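Local coordinates for signal recognition 54 kDa protein (Pyrococcus furiosus, PDB 3DM5) that is an SRP54-family component of the signal recognition particle, built from a helical bundle, a GDP-containing domain of the P-loop NTPase clan and a helical signal peptide binding domain, at residues 21-26 against 70-75; 94-99 against 183-188; 142-147 against 156-161; 383-386 against 391-394. All coordinates share one frame; numbering follows the deposited sequence.

Placed side by side, the four contacts illustrate how chemistry follows position in a multidomain chain. Contacts 1 and 3 lie at the surface, contact 2 is buried and contact 4 partly so. Contacts 2 and 3 both reach the same mixed sheet of the P-loop NTPase-type domain, their centres about 19 Å apart. Contact 1 joins helix starts of the bundle, and contact 4 lies in the signal peptide binding domain. Contacts 1 and 4 each pair modest apolar packing with a capping box, contact 2 combines an isoleucine pair with a long salt bridge, and contact 3 adds an aromatic edge and a ligand-bound glutamine. Across the assembly, Ile96 N of contact 2 meets Glu385 of contact 4 from a second subunit.

Contact 1: residues 21-26 against 70-75; sequences SSVDEA and SKKEHI
Lys72 NZ is gripped by two backbone carbonyls, those of Ala18 and Ala20, while nearer its root the same side chain packs against Val23. This is a junction of the helical bundle domain at the N-terminal end of SRP54: 21-26 leads from helix 5-19 into helix 25-41, and 70-75 begins helix 71-86. The lysine's inner methylene does the apolar packing. Its CB lies 3.9 Å from Val23 CG2, and CG stands anti to the backbone N (chi1 -167°), beyond which a bend at chi3 helps to bring the ammonium to the carbonyls at the end of helix 5-19. Val23 crosses the lysine at a slant, using the methyl that lies beside its own backbone N. A looser touch joins Val23 CB to Lys71 CB at 4.4 Å, but the outer part of Lys71 leads away. No hydrogen bond spans the two segments, so their direct contact is apolar and small. Each helix start has its own cap: Asp24 OD1 accepts from the backbone N of Leu27, and Ser70 and Glu73 form a capping box. In that box Glu73 N donates to Ser70 OG at 3.2 Å, and Ser70 N returns a bond of 2.8 Å to Glu73 OE1, meeting the carboxylate on its anti side, 26° out of the plane.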
loop_
_atom_site.group_PDB
_atom_site.type_symbol
_atom_site.label_atom_id
_atom_site.label_comp_id
_atom_site.label_asym_id
_atom_site.label_seq_id
_atom_site.Cartn_x
_atom_site.Cartn_y
_atom_site.Cartn_z
ATOM N N SER A 21 -22.928 1.765 16.668
ATOM C CA SER A 21 -24.356 1.662 16.941
ATOM C C SER A 21 -24.605 1.598 18.447
ATOM O O SER A 21 -25.525 2.228 18.957
ATOM C CB SER A 21 -24.968 0.453 16.224
ATOM O OG SER A 21 -24.467 -0.768 16.742
ATOM N N SER A 22 -23.769 0.851 19.160
ATOM C CA SER A 22 -23.836 0.841 20.617
ATOM C C SER A 22 -22.527 0.347 21.205
ATOM O O SER A 22 -21.727 -0.277 20.511
ATOM C CB SER A 22 -24.984 -0.043 21.105
ATOM O OG SER A 22 -24.683 -1.420 20.935
ATOM N N VAL A 23 -22.324 0.609 22.491
ATOM C CA VAL A 23 -21.087 0.225 23.155
ATOM C C VAL A 23 -21.232 -1.056 23.978
ATOM O O VAL A 23 -21.662 -1.028 25.132
ATOM C CB VAL A 23 -20.552 1.369 24.033
ATOM C CG1 VAL A 23 -19.258 0.962 24.711
ATOM C CG2 VAL A 23 -20.351 2.619 23.187
ATOM N N ASP A 24 -20.877 -2.182 23.367
ATOM C CA ASP A 24 -20.835 -3.457 24.075
ATOM C C ASP A 24 -19.389 -3.884 24.295
ATOM O O ASP A 24 -18.462 -3.136 23.995
ATOM C CB ASP A 24 -21.597 -4.541 23.307
ATOM C CG ASP A 24 -21.238 -4.571 21.829
ATOM O OD1 ASP A 24 -20.193 -3.992 21.460
ATOM O OD2 ASP A 24 -22.003 -5.166 21.035
ATOM N N GLU A 25 -19.197 -5.088 24.817
ATOM C CA GLU A 25 -17.854 -5.571 25.112
ATOM C C GLU A 25 -17.112 -5.883 23.817
ATOM O O GLU A 25 -15.891 -5.752 23.737
ATOM C CB GLU A 25 -17.936 -6.801 26.017
ATOM C CG GLU A 25 -16.614 -7.439 26.355
ATOM C CD GLU A 25 -16.678 -8.250 27.635
ATOM O OE1 GLU A 25 -17.593 -8.002 28.454
ATOM O OE2 GLU A 25 -15.809 -9.129 27.827
ATOM N N ALA A 26 -17.866 -6.268 22.794
ATOM C CA ALA A 26 -17.297 -6.609 21.493
ATOM C C ALA A 26 -16.660 -5.400 20.796
ATOM O O ALA A 26 -15.668 -5.526 20.069
ATOM C CB ALA A 26 -18.368 -7.250 20.606
ATOM N N SER A 70 -21.629 9.957 28.088
ATOM C CA SER A 70 -21.954 8.615 27.586
ATOM C C SER A 70 -20.800 7.637 27.739
ATOM O O SER A 70 -19.641 8.037 27.893
ATOM C CB SER A 70 -22.415 8.638 26.126
ATOM O OG SER A 70 -21.473 9.276 25.294
ATOM N N LYS A 71 -21.127 6.349 27.695
ATOM C CA LYS A 71 -20.110 5.306 27.728
ATOM C C LYS A 71 -19.137 5.591 26.582
ATOM O O LYS A 71 -17.923 5.563 26.753
ATOM C CB LYS A 71 -20.756 3.926 27.569
ATOM C CG LYS A 71 -22.225 3.866 28.013
ATOM C CD LYS A 71 -23.167 4.353 26.902
ATOM C CE LYS A 71 -24.590 4.622 27.398
ATOM N NZ LYS A 71 -24.760 6.042 27.832
ATOM N N LYS A 72 -19.706 5.916 25.430
ATOM C CA LYS A 72 -18.977 6.241 24.215
ATOM C C LYS A 72 -17.966 7.410 24.347
ATOM O O LYS A 72 -16.827 7.306 23.902
ATOM C CB LYS A 72 -20.010 6.524 23.116
ATOM C CG LYS A 72 -19.475 6.574 21.727
ATOM C CD LYS A 72 -20.567 7.013 20.761
ATOM C CE LYS A 72 -21.534 5.890 20.448
ATOM N NZ LYS A 72 -22.288 6.177 19.187
ATOM N N GLU A 73 -18.379 8.520 24.951
ATOM C CA GLU A 73 -17.504 9.678 25.076
ATOM C C GLU A 73 -16.473 9.422 26.148
ATOM O O GLU A 73 -15.430 10.078 26.202
ATOM C CB GLU A 73 -18.290 10.927 25.471
ATOM C CG GLU A 73 -19.325 11.383 24.472
ATOM C CD GLU A 73 -20.385 12.251 25.120
ATOM O OE1 GLU A 73 -20.733 11.981 26.298
ATOM O OE2 GLU A 73 -20.862 13.197 24.458
ATOM N N HIS A 74 -16.775 8.484 27.032
ATOM C CA HIS A 74 -15.859 8.226 28.116
ATOM C C HIS A 74 -14.761 7.302 27.625
ATOM O O HIS A 74 -13.626 7.377 28.098
ATOM C CB HIS A 74 -16.581 7.661 29.333
ATOM C CG HIS A 74 -15.686 7.415 30.503
ATOM N ND1 HIS A 74 -15.388 6.152 30.953
ATOM C CD2 HIS A 74 -15.013 8.274 31.308
ATOM C CE1 HIS A 74 -14.569 6.237 31.990
ATOM N NE2 HIS A 74 -14.330 7.514 32.223
ATOM N N ILE A 75 -15.097 6.440 26.666
ATOM C CA ILE A 75 -14.090 5.609 26.021
ATOM C C ILE A 75 -13.095 6.507 25.284
ATOM O O ILE A 75 -11.885 6.350 25.413
ATOM C CB ILE A 75 -14.693 4.647 24.991
ATOM C CG1 ILE A 75 -15.685 3.688 25.651
ATOM C CG2 ILE A 75 -13.578 3.865 24.325
ATOM C CD1 ILE A 75 -15.032 2.557 26.388
#

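Contact 2: residues 94-99 against 183-188; sequences IEIKEK and VDIIIV
The backbones come closest where Lys99 CA lies 6.0 Å from Asp184 CA, an irregular segment approaching the start of a strand with no hydrogen bond between them. Two side-chain pairs fill the gap, one ionic and one apolar. Lys99 CG swings away from its own backbone N (chi1 -162°), and the chain then kinks at chi2 and again at chi4. That folded course carries CE to 3.4 Å from Val183 O and leaves NZ 3.7 Å from Asp184 OD2, a long salt bridge that probably adds a loose electrostatic attraction. The two carboxylate oxygens of Asp184 have different tasks: OD1 accepts a hydrogen bond from Lys130 N, which should help to hold the group while OD2 faces the lysine. The second pair is buried. Ile96 and Ile185 cross at about a right angle, their CD1 methyls 3.5 Å apart, and Ile96 CG2 also lies 4.1 Å from Ile185 CG1. Phe124 of helix 113-125 and Tyr129 touch both isoleucines, continuing this apolar cluster. On the backbone of Ile96, N binds Glu385 and O binds Arg397, both of the second subunit. Within the P-loop NTPase-type fold, 94-99 leads into strand 101-106, while strand 185-189 runs parallel to and between that strand and strand 131-135, with helix 113-125 packed against Ile185 and Ile187.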
loop_
_atom_site.group_PDB
_atom_site.type_symbol
_atom_site.label_atom_id
_atom_site.label_comp_id
_atom_site.label_asym_id
_atom_site.label_seq_id
_atom_site.Cartn_x
_atom_site.Cartn_y
_atom_site.Cartn_z
ATOM N N ILE A 94 12.588 23.134 28.984
ATOM C CA ILE A 94 13.938 23.477 29.398
ATOM C C ILE A 94 13.869 24.819 30.088
ATOM O O ILE A 94 13.425 25.789 29.486
ATOM C CB ILE A 94 14.873 23.660 28.187
ATOM C CG1 ILE A 94 15.258 22.315 27.575
ATOM C CG2 ILE A 94 16.125 24.425 28.591
ATOM C CD1 ILE A 94 16.143 22.467 26.342
ATOM N N GLU A 95 14.315 24.881 31.339
ATOM C CA GLU A 95 14.373 26.149 32.067
ATOM C C GLU A 95 15.616 26.969 31.743
ATOM O O GLU A 95 16.734 26.477 31.823
ATOM C CB GLU A 95 14.303 25.879 33.555
ATOM C CG GLU A 95 12.991 25.221 33.957
ATOM C CD GLU A 95 13.033 24.624 35.360
ATOM O OE1 GLU A 95 14.076 24.759 36.045
ATOM O OE2 GLU A 95 12.020 24.019 35.776
ATOM N N ILE A 96 15.409 28.219 31.357
ATOM C CA ILE A 96 16.506 29.161 31.193
ATOM C C ILE A 96 16.484 30.124 32.384
ATOM O O ILE A 96 15.727 31.085 32.396
ATOM C CB ILE A 96 16.360 29.952 29.883
ATOM C CG1 ILE A 96 15.974 29.015 28.738
ATOM C CG2 ILE A 96 17.640 30.727 29.546
ATOM C CD1 ILE A 96 17.117 28.119 28.239
ATOM N N LYS A 97 17.285 29.837 33.402
ATOM C CA LYS A 97 17.371 30.695 34.583
ATOM C C LYS A 97 18.801 31.206 34.745
ATOM O O LYS A 97 19.038 32.408 34.742
ATOM C CB LYS A 97 16.915 29.958 35.853
ATOM N N GLU A 98 19.755 30.289 34.866
ATOM C CA GLU A 98 21.156 30.655 35.049
ATOM C C GLU A 98 21.572 31.674 33.986
ATOM O O GLU A 98 20.932 31.758 32.939
ATOM C CB GLU A 98 22.031 29.388 35.026
ATOM C CG GLU A 98 21.753 28.458 36.244
ATOM C CD GLU A 98 21.872 26.948 35.949
ATOM O OE1 GLU A 98 22.671 26.564 35.071
ATOM O OE2 GLU A 98 21.176 26.134 36.608
ATOM N N LYS A 99 22.605 32.478 34.242
ATOM C CA LYS A 99 23.169 33.249 33.139
ATOM C C LYS A 99 23.686 32.166 32.199
ATOM O O LYS A 99 23.102 31.084 32.193
ATOM C CB LYS A 99 24.235 34.242 33.569
ATOM C CG LYS A 99 24.491 35.308 32.503
ATOM C CD LYS A 99 23.241 35.511 31.638
ATOM C CE LYS A 99 23.559 36.126 30.272
ATOM N NZ LYS A 99 23.598 37.621 30.271
ATOM N N VAL A 183 26.623 35.942 25.772
ATOM C CA VAL A 183 25.446 35.179 25.389
ATOM C C VAL A 183 24.573 34.755 26.564
ATOM O O VAL A 183 25.045 34.584 27.684
ATOM C CB VAL A 183 25.824 33.939 24.555
ATOM C CG1 VAL A 183 26.495 34.355 23.256
ATOM C CG2 VAL A 183 26.712 33.017 25.354
ATOM N N ASP A 184 23.283 34.600 26.285
ATOM C CA ASP A 184 22.329 34.041 27.231
ATOM C C ASP A 184 22.404 32.514 27.207
ATOM O O ASP A 184 22.327 31.858 28.240
ATOM C CB ASP A 184 20.911 34.454 26.839
ATOM C CG ASP A 184 20.688 35.955 26.896
ATOM O OD1 ASP A 184 20.193 36.526 25.889
ATOM O OD2 ASP A 184 20.984 36.555 27.954
ATOM N N ILE A 185 22.528 31.946 26.014
ATOM C CA ILE A 185 22.464 30.495 25.872
ATOM C C ILE A 185 23.659 29.975 25.091
ATOM O O ILE A 185 24.000 30.507 24.036
ATOM C CB ILE A 185 21.114 30.014 25.234
ATOM C CG1 ILE A 185 19.940 30.435 26.126
ATOM C CG2 ILE A 185 21.103 28.494 25.041
ATOM C CD1 ILE A 185 18.593 30.025 25.640
ATOM N N ILE A 186 24.310 28.954 25.637
ATOM C CA ILE A 186 25.381 28.283 24.924
ATOM C C ILE A 186 25.020 26.815 24.674
ATOM O O ILE A 186 24.694 26.081 25.618
ATOM C CB ILE A 186 26.704 28.328 25.694
ATOM C CG1 ILE A 186 27.021 29.753 26.132
ATOM C CG2 ILE A 186 27.826 27.782 24.833
ATOM C CD1 ILE A 186 28.265 29.853 27.004
ATOM N N ILE A 187 25.077 26.404 23.403
ATOM C CA ILE A 187 24.831 25.021 23.027
ATOM C C ILE A 187 26.128 24.384 22.586
ATOM O O ILE A 187 26.791 24.888 21.689
ATOM C CB ILE A 187 23.813 24.915 21.897
ATOM C CG1 ILE A 187 22.461 25.400 22.401
ATOM C CG2 ILE A 187 23.711 23.471 21.443
ATOM C CD1 ILE A 187 21.690 26.167 21.413
ATOM N N VAL A 188 26.483 23.284 23.242
ATOM C CA VAL A 188 27.755 22.610 23.024
ATOM C C VAL A 188 27.552 21.279 22.313
ATOM O O VAL A 188 26.859 20.387 22.811
ATOM C CB VAL A 188 28.502 22.338 24.350
ATOM C CG1 VAL A 188 29.940 21.967 24.052
ATOM C CG2 VAL A 188 28.412 23.552 25.279
#

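Contact 3: residues 142-147 against 156-161; sequences GAYHQL and IEVFGN. With GDP (guanosine-5'-diphosphate), chain J; SO4 (sulfate ion), chain E.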
loop_
_atom_site.group_PDB
_atom_site.type_symbol
_atom_site.label_atom_id
_atom_site.label_comp_id
_atom_site.label_asym_id
_atom_site.label_seq_id
_atom_site.Cartn_x
_atom_site.Cartn_y
_atom_site.Cartn_z
ATOM N N GLY A 142 34.270 18.373 10.055
ATOM C CA GLY A 142 33.396 18.983 9.060
ATOM C C GLY A 142 32.166 19.623 9.706
ATOM O O GLY A 142 31.481 20.452 9.095
ATOM N N ALA A 143 31.902 19.245 10.956
ATOM C CA ALA A 143 30.753 19.727 11.705
ATOM C C ALA A 143 30.849 21.213 11.985
ATOM O O ALA A 143 29.829 21.902 12.054
ATOM C CB ALA A 143 30.618 18.963 13.015
ATOM N N TYR A 144 32.065 21.713 12.177
ATOM C CA TYR A 144 32.212 23.143 12.403
ATOM C C TYR A 144 31.629 23.884 11.194
ATOM O O TYR A 144 30.815 24.798 11.345
ATOM C CB TYR A 144 33.674 23.543 12.659
ATOM C CG TYR A 144 33.880 25.035 12.565
ATOM C CD1 TYR A 144 33.437 25.883 13.575
ATOM C CD2 TYR A 144 34.458 25.604 11.436
ATOM C CE1 TYR A 144 33.593 27.253 13.477
ATOM C CE2 TYR A 144 34.626 26.971 11.327
ATOM C CZ TYR A 144 34.194 27.791 12.350
ATOM O OH TYR A 144 34.353 29.156 12.249
ATOM N N HIS A 145 32.019 23.460 9.996
ATOM C CA HIS A 145 31.528 24.104 8.778
ATOM C C HIS A 145 30.049 23.897 8.505
ATOM O O HIS A 145 29.379 24.828 8.082
ATOM C CB HIS A 145 32.366 23.707 7.579
ATOM C CG HIS A 145 33.684 24.417 7.525
ATOM N ND1 HIS A 145 33.773 25.793 7.439
ATOM C CD2 HIS A 145 34.945 23.945 7.580
ATOM C CE1 HIS A 145 35.052 26.132 7.429
ATOM N NE2 HIS A 145 35.785 25.039 7.511
ATOM N N GLN A 146 29.546 22.690 8.763
ATOM C CA GLN A 146 28.106 22.440 8.687
ATOM C C GLN A 146 27.278 23.377 9.574
ATOM O O GLN A 146 26.198 23.823 9.191
ATOM C CB GLN A 146 27.801 20.994 9.030
ATOM C CG GLN A 146 26.324 20.700 9.105
ATOM C CD GLN A 146 26.056 19.227 9.327
ATOM O OE1 GLN A 146 26.977 18.415 9.321
ATOM N NE2 GLN A 146 24.791 18.876 9.524
ATOM N N LEU A 147 27.791 23.670 10.764
ATOM C CA LEU A 147 27.112 24.568 11.683
ATOM C C LEU A 147 27.189 25.989 11.158
ATOM O O LEU A 147 26.216 26.723 11.246
ATOM C CB LEU A 147 27.703 24.473 13.109
ATOM C CG LEU A 147 27.415 23.222 13.960
ATOM C CD1 LEU A 147 28.336 23.172 15.157
ATOM C CD2 LEU A 147 25.945 23.109 14.405
ATOM N N ILE A 156 24.167 33.803 14.466
ATOM C CA ILE A 156 24.445 33.034 15.647
ATOM C C ILE A 156 25.883 32.567 15.581
ATOM O O ILE A 156 26.263 31.843 14.660
ATOM C CB ILE A 156 23.509 31.826 15.763
ATOM C CG1 ILE A 156 22.068 32.310 15.907
ATOM C CG2 ILE A 156 23.889 30.971 16.963
ATOM C CD1 ILE A 156 21.036 31.195 15.933
ATOM N N GLU A 157 26.676 32.996 16.560
ATOM C CA GLU A 157 28.076 32.609 16.631
ATOM C C GLU A 157 28.297 31.110 16.773
ATOM O O GLU A 157 27.652 30.438 17.573
ATOM C CB GLU A 157 28.794 33.330 17.778
ATOM C CG GLU A 157 30.040 32.595 18.244
ATOM C CD GLU A 157 31.070 33.509 18.871
ATOM O OE1 GLU A 157 30.674 34.555 19.435
ATOM O OE2 GLU A 157 32.276 33.171 18.789
ATOM N N VAL A 158 29.245 30.613 15.992
ATOM C CA VAL A 158 29.682 29.234 16.067
ATOM C C VAL A 158 31.179 29.214 16.383
ATOM O O VAL A 158 31.998 29.477 15.493
ATOM C CB VAL A 158 29.458 28.498 14.709
ATOM C CG1 VAL A 158 29.972 27.070 14.757
ATOM C CG2 VAL A 158 28.011 28.516 14.327
ATOM N N PHE A 159 31.534 28.901 17.635
ATOM C CA PHE A 159 32.938 28.722 18.030
ATOM C C PHE A 159 33.415 27.345 17.630
ATOM O O PHE A 159 32.746 26.359 17.892
ATOM C CB PHE A 159 33.130 28.879 19.549
ATOM C CG PHE A 159 34.537 28.569 20.016
ATOM C CD1 PHE A 159 35.429 29.592 20.289
ATOM C CD2 PHE A 159 34.977 27.251 20.148
ATOM C CE1 PHE A 159 36.723 29.319 20.697
ATOM C CE2 PHE A 159 36.282 26.964 20.557
ATOM C CZ PHE A 159 37.156 28.004 20.831
ATOM N N GLY A 160 34.580 27.259 17.012
ATOM C CA GLY A 160 35.108 25.952 16.682
ATOM C C GLY A 160 36.589 26.009 16.417
ATOM O O GLY A 160 37.243 27.030 16.652
ATOM N N ASN A 161 37.116 24.886 15.949
ATOM C CA ASN A 161 38.482 24.805 15.457
ATOM C C ASN A 161 38.751 23.434 14.882
ATOM O O ASN A 161 39.325 22.582 15.566
ATOM C CB ASN A 161 39.512 25.092 16.548
ATOM C CG ASN A 161 40.934 24.882 16.055
ATOM O OD1 ASN A 161 41.173 24.735 14.844
ATOM N ND2 ASN A 161 41.887 24.867 16.984
HETATM P PB GDP J . 25.088 13.886 12.619
HETATM O O1B GDP J . 23.966 13.049 13.131
HETATM O O2B GDP J . 26.262 12.983 12.331
HETATM O O3B GDP J . 25.442 14.938 13.641
HETATM O O3A GDP J . 24.755 14.514 11.171
HETATM P PA GDP J . 23.480 15.393 10.747
HETATM O O1A GDP J . 23.699 16.045 9.415
HETATM O O2A GDP J . 23.125 16.428 11.777
HETATM O "O5'" GDP J . 22.348 14.266 10.568
HETATM C "C5'" GDP J . 22.553 13.319 9.526
HETATM C "C4'" GDP J . 21.379 13.322 8.543
HETATM O "O4'" GDP J . 20.083 13.270 9.184
HETATM C "C3'" GDP J . 21.393 14.569 7.675
HETATM O "O3'" GDP J . 21.139 14.105 6.345
HETATM C "C2'" GDP J . 20.248 15.408 8.213
HETATM O "O2'" GDP J . 19.598 16.151 7.207
HETATM C "C1'" GDP J . 19.278 14.357 8.692
HETATM N N9 GDP J . 18.365 14.815 9.751
HETATM C C8 GDP J . 18.656 15.306 10.967
HETATM N N7 GDP J . 17.515 15.567 11.662
HETATM C C5 GDP J . 16.477 15.219 10.877
HETATM C C6 GDP J . 14.992 15.220 10.956
HETATM O O6 GDP J . 14.377 15.606 11.978
HETATM N N1 GDP J . 14.315 14.785 9.886
HETATM C C2 GDP J . 14.921 14.342 8.771
HETATM N N2 GDP J . 14.160 13.914 7.741
HETATM N N3 GDP J . 16.259 14.303 8.628
HETATM C C4 GDP J . 17.057 14.724 9.624
HETATM S S SO4 E . 38.894 27.307 8.408
HETATM O O1 SO4 E . 40.181 27.533 7.745
HETATM O O2 SO4 E . 37.856 27.983 7.626
HETATM O O3 SO4 E . 38.635 25.866 8.507
HETATM O O4 SO4 E . 38.899 27.868 9.760
#
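Tyr144 turns one edge of its ring toward the strand: CE1 lies 3.4 Å from Val158 O, near the ring plane. The neighbouring CD1 approaches Gly160 CA obliquely at 3.5 Å, the absence of a side chain there letting the ring come close to the backbone. Val158 meets the helix with both branches. CG1, the branch pointing back from the backbone N (chi1 177°), lies 3.8 Å from Leu147 CB and also touches Tyr144 CE1, the two side chains meeting at a slant, while CG2 faces the backbone of Leu147. On the helix itself, Tyr144 CD2 sits 4.0 Å above the centre of one face of the His145 imidazole. His145 NE2 donates at 3.1 Å to O3 of a sulfate probably from the crystallisation liquor, and its ND1 bonds ND1 of His145 in the third subunit. Gln146, part of the GDP pocket and extended beyond CG, sends NE2 to O1A of GDP at 3.0 Å, with OE1 held by Arg140. Helix 142-151 and strand 157-159 complete a beta-alpha-beta crossover from strand 131-135. Helix and strand segments run antiparallel at 175°, the strand edging the sheet beside 131-135, whose Val133 and Cys135 touch Leu147, and helix 167-180 covering Phe159.

Contact 4: residues 383-386 against 391-394; sequences TEEE and EIIN
Packing of Ile392 and Ile393 on the side chains of Glu385 and Glu386 joins the first turn of helix 384-388 to the loop that follows it, in the signal peptide binding domain. It is a worked case of glutamates lending their methylenes to packing while their carboxylates bind elsewhere. Ile392 CG1 sits between the backbone N and the carbonyl carbon (chi1 87°), which directs CD1 toward the helix. There the methyl lies 3.9 Å from Glu385 CG and 3.8 Å from Glu385 OE1, the two side chains crossing nearly perpendicularly. It also reaches Glu386 CG at 4.1 Å, again at about a right angle. Ile393 adds CD1 against Glu386 CB, 4.1 Å away. The polar partners of the carboxylates lie outside these pairs: Glu385 OE2 forms a salt bridge with Arg397 and accepts from Ile96 N of the second subunit, and Glu386 OE1 pairs with Arg400. Glu386 OE1 also takes part in a capping box with Thr383. Thr383 N donates to it at 2.9 Å from above the carboxylate plane, 41° out of it, and Glu386 N returns a weak bond to Thr383 OG1 at 3.5 Å. Across the contact, Ile393 is the centre of an inverse gamma turn, closed by a weak 2.8 Å bond from Asn394 N to Ile392 O. The turn delivers Asn394 to the N-cap of helix 395-405, whose Arg397, Ile398 and Ile401 pack on Ile392, Ile393 and Glu386 respectively, so that this helix meets both segments.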
loop_
_atom_site.group_PDB
_atom_site.type_symbol
_atom_site.label_atom_id
_atom_site.label_comp_id
_atom_site.label_asym_id
_atom_site.label_seq_id
_atom_site.Cartn_x
_atom_site.Cartn_y
_atom_site.Cartn_z
ATOM N N THR A 383 -39.916 2.752 -9.665
ATOM C CA THR A 383 -38.860 2.368 -10.576
ATOM C C THR A 383 -38.085 3.606 -10.976
ATOM O O THR A 383 -38.469 4.728 -10.637
ATOM C CB THR A 383 -39.404 1.675 -11.836
ATOM O OG1 THR A 383 -40.218 2.587 -12.596
ATOM C CG2 THR A 383 -40.214 0.465 -11.440
ATOM N N GLU A 384 -36.992 3.394 -11.697
ATOM C CA GLU A 384 -36.134 4.481 -12.139
ATOM C C GLU A 384 -36.932 5.410 -13.028
ATOM O O GLU A 384 -36.943 6.621 -12.820
ATOM C CB GLU A 384 -34.909 3.927 -12.894
ATOM C CG GLU A 384 -33.662 4.765 -12.775
ATOM C CD GLU A 384 -33.210 5.008 -11.330
ATOM O OE1 GLU A 384 -33.593 4.251 -10.408
ATOM O OE2 GLU A 384 -32.449 5.975 -11.123
ATOM N N GLU A 385 -37.616 4.830 -14.010
ATOM C CA GLU A 385 -38.342 5.623 -15.003
ATOM C C GLU A 385 -39.421 6.477 -14.350
ATOM O O GLU A 385 -39.719 7.568 -14.825
ATOM C CB GLU A 385 -38.976 4.726 -16.061
ATOM C CG GLU A 385 -40.064 3.836 -15.509
ATOM C CD GLU A 385 -40.790 3.073 -16.588
ATOM O OE1 GLU A 385 -40.872 3.598 -17.729
ATOM O OE2 GLU A 385 -41.275 1.954 -16.277
ATOM N N GLU A 386 -40.007 5.964 -13.274
ATOM C CA GLU A 386 -40.972 6.720 -12.473
ATOM C C GLU A 386 -40.309 7.859 -11.709
ATOM O O GLU A 386 -40.774 8.987 -11.754
ATOM C CB GLU A 386 -41.739 5.799 -11.508
ATOM C CG GLU A 386 -42.654 4.807 -12.222
ATOM C CD GLU A 386 -43.216 3.745 -11.289
ATOM O OE1 GLU A 386 -42.633 3.543 -10.202
ATOM O OE2 GLU A 386 -44.238 3.105 -11.641
ATOM N N GLU A 391 -44.578 12.360 -14.175
ATOM C CA GLU A 391 -45.647 12.523 -15.163
ATOM C C GLU A 391 -46.259 11.209 -15.638
ATOM O O GLU A 391 -47.464 11.122 -15.846
ATOM C CB GLU A 391 -45.091 13.267 -16.370
ATOM C CG GLU A 391 -43.583 13.074 -16.509
ATOM C CD GLU A 391 -43.117 13.018 -17.949
ATOM O OE1 GLU A 391 -43.953 13.210 -18.860
ATOM O OE2 GLU A 391 -41.909 12.777 -18.165
ATOM N N ILE A 392 -45.430 10.189 -15.823
ATOM C CA ILE A 392 -45.912 8.900 -16.310
ATOM C C ILE A 392 -46.675 8.108 -15.251
ATOM O O ILE A 392 -47.299 7.095 -15.569
ATOM C CB ILE A 392 -44.755 8.013 -16.831
ATOM C CG1 ILE A 392 -44.148 7.200 -15.676
ATOM C CG2 ILE A 392 -43.715 8.859 -17.575
ATOM C CD1 ILE A 392 -43.115 6.198 -16.095
ATOM N N ILE A 393 -46.619 8.548 -13.997
ATOM C CA ILE A 393 -47.220 7.758 -12.920
ATOM C C ILE A 393 -48.752 7.786 -12.945
ATOM O O ILE A 393 -49.380 8.586 -12.257
ATOM C CB ILE A 393 -46.714 8.175 -11.519
ATOM C CG1 ILE A 393 -45.182 8.130 -11.453
ATOM C CG2 ILE A 393 -47.332 7.276 -10.443
ATOM C CD1 ILE A 393 -44.590 8.419 -10.061
ATOM N N ASN A 394 -49.345 6.901 -13.739
ATOM C CA ASN A 394 -50.794 6.794 -13.828
ATOM C C ASN A 394 -51.381 6.129 -12.584
ATOM O O ASN A 394 -50.699 6.009 -11.572
ATOM C CB ASN A 394 -51.194 6.050 -15.101
ATOM C CG ASN A 394 -50.664 4.633 -15.141
ATOM O OD1 ASN A 394 -50.687 3.913 -14.132
ATOM N ND2 ASN A 394 -50.195 4.216 -16.313
#